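Local coordinates for BldN (Streptomyces venezuelae, PDB 6DXO), which probably acts, through this N-terminal part of the membrane protein RsbN, as an anti-sigma factor that binds an ECF-type RNA polymerase sigma factor, at residues 56-60 with 61-65; 64-67 with 68-71. All blocks are in the same frame, centred on the assembly; numbering follows the deposited sequence.

Contact 1: residues 56-60 with 61-65; sequences PQLDP and EVKVV
Asp59 caps the helix that starts just after it: its OD1 accepts from Glu61 N at 2.8 Å. The bond reaches the carboxylate on its anti side, 34° out of the carboxylate plane, and is bent at the hydrogen. CG lies trans to the residue's own amide nitrogen (chi1 -177°), which swings the carboxylate toward the first turn. The backbone of the same residue closes that turn, Lys63 N bonding to Asp59 O at 3.0 Å, and Val64 N bonds to Pro60 O at 3.2 Å. Asp59 CB also rests against Val62 CG2 at 3.6 Å, the two side chains meeting at about a right angle. With an alanine here, the Glu61 amide would probably be left without its capping acceptor and the first turn less firmly fixed. Proline suits the next place, since a first-turn residue has no need of an amide hydrogen. Leu58 and Lys63 occupy the positions of a hydrophobic staple: Leu58 CB touches Lys63 CE at 3.7 Å, the lysine's methylenes supplying the apolar partner. Leu58 CD2 comes to 4.2 Å from Val62 CG1. The Lys63 amine goes on to a salt bridge with Asp24 of the sigma-factor chain, whose Tyr27 packs on Leu58. The cap thus ends the loop that follows helix 41-51 and begins helix 60-78, against the sigma factor.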
ATOM      1  N   PRO B  56      -8.617   9.731   2.096  1.00 40.06           N
ATOM      2  CA  PRO B  56      -7.185   9.833   2.380  1.00 39.30           C
ATOM      3  C   PRO B  56      -6.380   8.875   1.511  1.00 31.07           C
ATOM      4  O   PRO B  56      -6.832   7.777   1.173  1.00 37.88           O
ATOM      5  CB  PRO B  56      -7.081   9.464   3.867  1.00 42.08           C
ATOM      6  CG  PRO B  56      -8.406   8.907   4.244  1.00 40.62           C
ATOM      7  CD  PRO B  56      -9.409   9.483   3.311  1.00 41.05           C
ATOM      8  N   GLN B  57      -5.190   9.323   1.131  1.00 46.20           N
ATOM      9  CA  GLN B  57      -4.348   8.590   0.202  1.00 46.58           C
ATOM     10  C   GLN B  57      -2.960   8.365   0.777  1.00 28.82           C
ATOM     11  O   GLN B  57      -2.381   9.258   1.404  1.00 27.28           O
ATOM     12  CB  GLN B  57      -4.240   9.358  -1.116  1.00 56.91           C
ATOM     13  CG  GLN B  57      -5.586   9.705  -1.735  1.00 65.95           C
ATOM     14  CD  GLN B  57      -5.450  10.522  -2.999  1.00 68.54           C
ATOM     15  OE1 GLN B  57      -4.715  10.152  -3.915  1.00 68.36           O
ATOM     16  NE2 GLN B  57      -6.153  11.646  -3.055  1.00 69.89           N
ATOM     17  N   LEU B  58      -2.442   7.158   0.576  1.00 27.12           N
ATOM     18  CA  LEU B  58      -1.066   6.840   0.936  1.00 26.10           C
ATOM     19  C   LEU B  58      -0.155   7.720   0.110  1.00 18.08           C
ATOM     20  O   LEU B  58      -0.347   7.825  -1.099  1.00 18.66           O
ATOM     21  CB  LEU B  58      -0.755   5.382   0.601  1.00 23.33           C
ATOM     22  CG  LEU B  58      -0.660   4.322   1.694  1.00 31.16           C
ATOM     23  CD1 LEU B  58      -0.444   2.942   1.068  1.00 25.97           C
ATOM     24  CD2 LEU B  58       0.448   4.655   2.664  1.00 26.68           C
ATOM     25  N   ASP B  59       0.821   8.346   0.765  1.00 20.33           N
ATOM     26  CA  ASP B  59       1.808   9.185   0.102  1.00 20.37           C
ATOM     27  C   ASP B  59       2.437   8.432  -1.071  1.00 22.73           C
ATOM     28  O   ASP B  59       2.922   7.330  -0.900  1.00 17.63           O
ATOM     29  CB  ASP B  59       2.880   9.538   1.134  1.00 24.12           C
ATOM     30  CG  ASP B  59       3.935  10.470   0.599  1.00 38.83           C
ATOM     31  OD1 ASP B  59       4.234  10.412  -0.608  1.00 51.35           O
ATOM     32  OD2 ASP B  59       4.482  11.259   1.400  1.00 44.58           O
ATOM     33  N   PRO B  60       2.444   9.042  -2.263  1.00 24.61           N
ATOM     34  CA  PRO B  60       3.094   8.373  -3.403  1.00 23.05           C
ATOM     35  C   PRO B  60       4.513   7.914  -3.122  1.00 17.51           C
ATOM     36  O   PRO B  60       4.851   6.796  -3.485  1.00 20.51           O
ATOM     37  CB  PRO B  60       3.099   9.447  -4.489  1.00 28.15           C
ATOM     38  CG  PRO B  60       1.939  10.318  -4.159  1.00 35.04           C
ATOM     39  CD  PRO B  60       1.814  10.315  -2.654  1.00 30.35           C
ATOM     40  N   GLU B  61       5.354   8.745  -2.508  1.00 15.71           N
ATOM     41  CA  GLU B  61       6.731   8.305  -2.294  1.00 14.81           C
ATOM     42  C   GLU B  61       6.858   7.191  -1.250  1.00 20.21           C
ATOM     43  O   GLU B  61       7.761   6.358  -1.317  1.00 23.99           O
ATOM     44  CB  GLU B  61       7.663   9.490  -2.011  1.00 33.27           C
ATOM     45  CG  GLU B  61       7.801  10.424  -3.227  1.00 38.83           C
ATOM     46  CD  GLU B  61       8.084   9.678  -4.539  1.00 36.65           C
ATOM     47  OE1 GLU B  61       9.147   9.034  -4.640  1.00 40.38           O
ATOM     48  OE2 GLU B  61       7.251   9.738  -5.475  1.00 29.43           O
ATOM     49  N   VAL B  62       5.929   7.152  -0.302  1.00 19.00           N
ATOM     50  CA  VAL B  62       5.845   5.995   0.592  1.00 17.11           C
ATOM     51  C   VAL B  62       5.464   4.707  -0.165  1.00 17.07           C
ATOM     52  O   VAL B  62       6.040   3.643   0.078  1.00 17.12           O
ATOM     53  CB  VAL B  62       4.857   6.263   1.729  1.00 20.70           C
ATOM     54  CG1 VAL B  62       4.668   5.026   2.586  1.00 23.12           C
ATOM     55  CG2 VAL B  62       5.365   7.439   2.563  1.00 24.16           C
ATOM     56  N   LYS B  63       4.488   4.796  -1.062  1.00 12.50           N
ATOM     57  CA  LYS B  63       4.144   3.632  -1.893  1.00 13.02           C
ATOM     58  C   LYS B  63       5.355   3.070  -2.639  1.00 15.28           C
ATOM     59  O   LYS B  63       5.503   1.843  -2.792  1.00 13.23           O
ATOM     60  CB  LYS B  63       3.050   3.980  -2.899  1.00 13.59           C
ATOM     61  CG  LYS B  63       1.670   4.170  -2.305  1.00 19.32           C
ATOM     62  CD  LYS B  63       0.655   4.220  -3.446  1.00 27.40           C
ATOM     63  CE  LYS B  63      -0.778   4.241  -2.947  1.00 43.47           C
ATOM     64  NZ  LYS B  63      -1.309   2.861  -2.806  1.00 52.98           N
ATOM     65  N   VAL B  64       6.205   3.954  -3.162  1.00 17.16           N
ATOM     66  CA  VAL B  64       7.366   3.465  -3.904  1.00 15.36           C
ATOM     67  C   VAL B  64       8.220   2.552  -3.024  1.00 16.81           C
ATOM     68  O   VAL B  64       8.610   1.456  -3.426  1.00 15.01           O
ATOM     69  CB  VAL B  64       8.234   4.619  -4.447  1.00 16.39           C
ATOM     70  CG1 VAL B  64       9.418   4.054  -5.236  1.00 18.34           C
ATOM     71  CG2 VAL B  64       7.380   5.537  -5.307  1.00 17.75           C
ATOM     72  N   VAL B  65       8.473   2.989  -1.797  1.00 13.52           N
ATOM     73  CA  VAL B  65       9.385   2.270  -0.926  1.00 17.38           C
ATOM     74  C   VAL B  65       8.734   0.990  -0.419  1.00 17.09           C
ATOM     75  O   VAL B  65       9.360  -0.087  -0.412  1.00 17.11           O
ATOM     76  CB  VAL B  65       9.846   3.133   0.256  1.00 19.73           C
ATOM     77  CG1 VAL B  65      10.669   2.313   1.222  1.00 20.44           C
ATOM     78  CG2 VAL B  65      10.681   4.331  -0.240  1.00 22.83           C
TER

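Contact 2: residues 64-67 with 68-71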
ATOM      1  N   VAL B  64       6.205   3.954  -3.162  1.00 17.16           N
ATOM      2  CA  VAL B  64       7.366   3.465  -3.904  1.00 15.36           C
ATOM      3  C   VAL B  64       8.220   2.552  -3.024  1.00 16.81           C
ATOM      4  O   VAL B  64       8.610   1.456  -3.426  1.00 15.01           O
ATOM      5  CB  VAL B  64       8.234   4.619  -4.447  1.00 16.39           C
ATOM      6  CG1 VAL B  64       9.418   4.054  -5.236  1.00 18.34           C
ATOM      7  CG2 VAL B  64       7.380   5.537  -5.307  1.00 17.75           C
ATOM      8  N   VAL B  65       8.473   2.989  -1.797  1.00 13.52           N
ATOM      9  CA  VAL B  65       9.385   2.270  -0.926  1.00 17.38           C
ATOM     10  C   VAL B  65       8.734   0.990  -0.419  1.00 17.09           C
ATOM     11  O   VAL B  65       9.360  -0.087  -0.412  1.00 17.11           O
ATOM     12  CB  VAL B  65       9.846   3.133   0.256  1.00 19.73           C
ATOM     13  CG1 VAL B  65      10.669   2.313   1.222  1.00 20.44           C
ATOM     14  CG2 VAL B  65      10.681   4.331  -0.240  1.00 22.83           C
ATOM     15  N   GLN B  66       7.470   1.088  -0.029  1.00 15.54           N
ATOM     16  CA  GLN B  66       6.778  -0.109   0.476  1.00 15.00           C
ATOM     17  C   GLN B  66       6.673  -1.186  -0.594  1.00 15.90           C
ATOM     18  O   GLN B  66       6.886  -2.363  -0.320  1.00 19.28           O
ATOM     19  CB  GLN B  66       5.390   0.229   1.002  1.00 18.77           C
ATOM     20  CG  GLN B  66       5.441   1.177   2.200  1.00 19.49           C
ATOM     21  CD  GLN B  66       4.107   1.317   2.932  1.00 18.53           C
ATOM     22  OE1 GLN B  66       3.031   1.065   2.372  1.00 20.54           O
ATOM     23  NE2 GLN B  66       4.177   1.751   4.184  1.00 23.71           N
ATOM     24  N   ARG B  67       6.295  -0.787  -1.801  1.00 16.54           N
ATOM     25  CA  ARG B  67       6.175  -1.739  -2.909  1.00 14.22           C
ATOM     26  C   ARG B  67       7.512  -2.429  -3.173  1.00 21.88           C
ATOM     27  O   ARG B  67       7.562  -3.643  -3.401  1.00 18.37           O
ATOM     28  CB  ARG B  67       5.664  -1.037  -4.180  1.00 19.33           C
ATOM     29  CG  ARG B  67       5.234  -2.010  -5.313  1.00 17.33           C
ATOM     30  CD  ARG B  67       4.991  -1.270  -6.630  1.00 17.15           C
ATOM     31  NE  ARG B  67       4.142  -2.020  -7.553  1.00 17.87           N
ATOM     32  CZ  ARG B  67       4.579  -2.953  -8.400  1.00 21.53           C
ATOM     33  NH1 ARG B  67       5.866  -3.258  -8.447  1.00 21.24           N
ATOM     34  NH2 ARG B  67       3.720  -3.598  -9.181  1.00 19.78           N
ATOM     35  N   ALA B  68       8.591  -1.651  -3.175  1.00 19.12           N
ATOM     36  CA  ALA B  68       9.918  -2.203  -3.407  1.00 22.40           C
ATOM     37  C   ALA B  68      10.300  -3.160  -2.275  1.00 24.56           C
ATOM     38  O   ALA B  68      10.845  -4.239  -2.515  1.00 22.55           O
ATOM     39  CB  ALA B  68      10.954  -1.087  -3.556  1.00 18.37           C
ATOM     40  N   GLN B  69       9.991  -2.776  -1.038  1.00 19.28           N
ATOM     41  CA  GLN B  69      10.233  -3.666   0.101  1.00 19.11           C
ATOM     42  C   GLN B  69       9.495  -4.996  -0.072  1.00 20.55           C
ATOM     43  O   GLN B  69      10.025  -6.056   0.262  1.00 22.02           O
ATOM     44  CB  GLN B  69       9.789  -3.017   1.418  1.00 22.73           C
ATOM     45  CG  GLN B  69      10.771  -2.012   2.018  1.00 37.48           C
ATOM     46  CD  GLN B  69      10.281  -1.449   3.345  1.00 45.94           C
ATOM     47  OE1 GLN B  69      10.922  -1.621   4.384  1.00 52.20           O
ATOM     48  NE2 GLN B  69       9.135  -0.775   3.313  1.00 40.89           N
ATOM     49  N   LEU B  70       8.273  -4.952  -0.583  1.00 19.66           N
ATOM     50  CA  LEU B  70       7.496  -6.192  -0.696  1.00 17.14           C
ATOM     51  C   LEU B  70       7.990  -7.087  -1.835  1.00 21.25           C
ATOM     52  O   LEU B  70       8.064  -8.325  -1.704  1.00 23.44           O
ATOM     53  CB  LEU B  70       6.026  -5.853  -0.883  1.00 20.35           C
ATOM     54  CG  LEU B  70       5.458  -5.202   0.372  1.00 18.07           C
ATOM     55  CD1 LEU B  70       4.250  -4.351   0.065  1.00 26.91           C
ATOM     56  CD2 LEU B  70       5.090  -6.345   1.377  1.00 21.02           C
ATOM     57  N   VAL B  71       8.329  -6.468  -2.954  1.00 21.19           N
ATOM     58  CA  VAL B  71       8.839  -7.218  -4.096  1.00 23.84           C
ATOM     59  C   VAL B  71      10.171  -7.870  -3.728  1.00 30.18           C
ATOM     60  O   VAL B  71      10.415  -9.028  -4.066  1.00 26.85           O
ATOM     61  CB  VAL B  71       8.964  -6.323  -5.369  1.00 27.71           C
ATOM     62  CG1 VAL B  71       9.626  -7.089  -6.514  1.00 30.77           C
ATOM     63  CG2 VAL B  71       7.584  -5.850  -5.806  1.00 30.63           C
TER
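Leu70 packs closely over the carbonyl of Gln66, its CG and CD1 each 3.3 Å from Gln66 O, while Leu70 N bonds to that same oxygen at 2.9 Å. One residue earlier, Val65 O is enclosed in a similar way: Gln69 N donates to it at 2.8 Å, and Gln69 CG lies 3.4 Å off. With CG set beside its own backbone nitrogen (chi1 -80°), the glutamine chain runs back along the helix over Val65. Leucine and valine suit this side because Val65 and Leu70 are buried, packing on Thr108 and Tyr19 of the sigma-factor chain. Gln66, also buried, has its amide satisfied there by Tyr19 OH and Glu41 O. These i to i+4 amide-to-carbonyl bonds are those of a regular alpha helix, here a middle portion of helix 60-78, which lies on the sigma factor as an anti-sigma element. On the other side Arg67, Ala68 and Val71 are partly exposed and their side chains hardly touch, although Val71 CG2 sits 3.3 Å from Arg67 O. Ala68, whose small methyl adds little bulk, has CB 3.5 Å from Val64 O. Arg67 NH1 stands 4.1 Å from Val71 CG2, because the arginine chain is stretched from CG to NE and spends its guanidinium on the partner protein. There it makes salt bridges with Glu13 and Asp20 of the sigma factor, a reach that suits arginine.

How the contacts relate
Contact 1 comes first along the chain and contact 2 follows directly, sharing Val64 and Val65; their centres lie about 10 Å apart. Both belong to helix 60-78, the last of three helices modelled in this chain: contact 1 joins the preceding loop to the helix start, and contact 2 continues along the next turns. They also touch, Leu58 CD1 lying 4.2 Å from Gln66 OE1, so the residue just before the cap packs against the next turn. Both sit on the same side of the chain's centre, and both face the sigma-factor chain. Together they make one run of sigma-factor contacts from the loop end into helix 60-78, consistent with an anti-sigma role.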